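PDB 7D39: Cd1 from Flavonifractor plautii, which binds flavin mononucleotide and probably acts as an ene-reductase that starts the breakdown of flavones and flavonols in gut bacteria. Local coordinates for residues V168-V173 with G194-E199. Sequence-based numbering, arbitrary orientation.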
# COMPACT_ATOMS: atom_id res chain seq x y z
N VAL A 168 -3.72 7.68 -4.47
CA VAL A 168 -4.63 6.65 -4.96
C VAL A 168 -5.70 7.29 -5.84
O VAL A 168 -6.34 8.27 -5.46
CB VAL A 168 -5.27 5.90 -3.79
CG1 VAL A 168 -6.23 4.80 -4.27
CG2 VAL A 168 -4.20 5.27 -2.92
N ILE A 169 -5.92 6.73 -7.03
CA ILE A 169 -6.98 7.27 -7.88
C ILE A 169 -8.23 6.41 -7.79
O ILE A 169 -9.32 6.91 -7.46
CB ILE A 169 -6.49 7.44 -9.32
CG1 ILE A 169 -5.20 8.26 -9.35
CG2 ILE A 169 -7.58 8.10 -10.18
CD1 ILE A 169 -5.35 9.71 -8.87
N ASP A 170 -8.10 5.12 -8.05
CA ASP A 170 -9.18 4.17 -7.85
C ASP A 170 -8.71 3.04 -6.93
O ASP A 170 -7.52 2.75 -6.84
CB ASP A 170 -9.68 3.60 -9.18
CG ASP A 170 -10.65 4.54 -9.87
OD1 ASP A 170 -11.74 4.75 -9.31
OD2 ASP A 170 -10.31 5.07 -10.96
N ASN A 171 -9.67 2.41 -6.24
CA ASN A 171 -9.38 1.31 -5.32
C ASN A 171 -10.63 0.41 -5.30
O ASN A 171 -11.46 0.44 -4.39
CB ASN A 171 -9.01 1.82 -3.93
CG ASN A 171 -8.52 0.73 -3.05
OD1 ASN A 171 -8.58 -0.44 -3.43
ND2 ASN A 171 -8.04 1.08 -1.87
N GLU A 172 -10.77 -0.41 -6.33
CA GLU A 172 -12.02 -1.07 -6.67
C GLU A 172 -11.99 -2.54 -6.30
O GLU A 172 -10.96 -3.20 -6.44
CB GLU A 172 -12.31 -0.90 -8.17
CG GLU A 172 -13.69 -1.37 -8.64
CD GLU A 172 -14.79 -0.47 -8.16
OE1 GLU A 172 -15.13 -0.50 -6.96
OE2 GLU A 172 -15.30 0.30 -9.00
N VAL A 173 -13.12 -3.06 -5.82
CA VAL A 173 -13.27 -4.46 -5.43
C VAL A 173 -14.26 -5.12 -6.38
O VAL A 173 -15.33 -4.58 -6.64
CB VAL A 173 -13.77 -4.60 -3.98
CG1 VAL A 173 -14.14 -6.05 -3.71
CG2 VAL A 173 -12.70 -4.17 -3.04
N GLY A 194 -8.45 2.43 -16.15
CA GLY A 194 -7.23 2.70 -16.90
C GLY A 194 -7.22 4.09 -17.52
O GLY A 194 -6.17 4.74 -17.60
N ARG A 195 -8.39 4.55 -17.99
CA ARG A 195 -8.50 5.95 -18.41
C ARG A 195 -8.17 6.89 -17.24
O ARG A 195 -7.42 7.86 -17.40
CB ARG A 195 -9.91 6.25 -18.95
CG ARG A 195 -10.21 5.74 -20.36
CD ARG A 195 -11.71 5.91 -20.66
NE ARG A 195 -12.05 5.73 -22.07
CZ ARG A 195 -13.27 5.43 -22.52
NH1 ARG A 195 -14.27 5.25 -21.66
NH2 ARG A 195 -13.49 5.29 -23.82
N ASN A 196 -8.71 6.59 -16.06
CA ASN A 196 -8.47 7.44 -14.90
C ASN A 196 -6.98 7.52 -14.55
O ASN A 196 -6.43 8.62 -14.44
CB ASN A 196 -9.27 6.91 -13.72
CG ASN A 196 -10.75 7.09 -13.92
OD1 ASN A 196 -11.15 7.65 -14.93
ND2 ASN A 196 -11.56 6.62 -12.98
N ILE A 197 -6.31 6.38 -14.37
CA ILE A 197 -4.90 6.46 -13.98
C ILE A 197 -4.11 7.24 -15.02
O ILE A 197 -3.19 7.99 -14.68
CB ILE A 197 -4.32 5.05 -13.76
CG1 ILE A 197 -2.99 5.13 -13.01
CG2 ILE A 197 -4.09 4.34 -15.06
CD1 ILE A 197 -3.08 5.79 -11.65
N ALA A 198 -4.49 7.13 -16.30
CA ALA A 198 -3.78 7.83 -17.35
C ALA A 198 -3.99 9.34 -17.26
O ALA A 198 -3.03 10.11 -17.34
CB ALA A 198 -4.22 7.31 -18.72
N GLU A 199 -5.23 9.78 -17.10
CA GLU A 199 -5.47 11.22 -16.95
C GLU A 199 -4.74 11.76 -15.74
O GLU A 199 -4.08 12.80 -15.81
CB GLU A 199 -6.97 11.51 -16.83
CG GLU A 199 -7.83 10.99 -17.97
CD GLU A 199 -7.62 11.76 -19.24
OE1 GLU A 199 -6.45 12.02 -19.59
OE2 GLU A 199 -8.62 12.12 -19.89
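The carboxylate of D170 and the amide of N196 meet nearly coplanar, their planes 22° apart, and are joined through one oxygen and one nitrogen. N196 ND2 donates to D170 OD2 over 2.8 Å, almost straight at 167°; the oxygen lies in the amide plane and accepts the bond with its syn lone pair. The pair ties the outermost strand, 167-174, of the flavodoxin-like parallel sheet to helix 184-202, which follows it in the chain and packs nearly antiparallel on one side, while helix 153-162 touches V168, N171 and V173. R189, earlier in the same helix, makes a long, weak ion pair with D170 OD1, and Q192 bonds weakly to N196 OD1. With an alanine here in place of the acid D170, the N196 amide is likely to lose its acceptor and turn more freely, and R189 would lose one acidic neighbour. Beside the polar bond, I169 spreads its two branches over the helix: with CG1 anti to the carbonyl carbon (chi1 -53°), CG2 is anti to the backbone N and comes 4.1 Å from N196 CB. The side chains of I169 and I197 cross at about a right angle, and both also touch V138 of the adjoining strand, with I169 CG1 4.0 Å from I197 CD1.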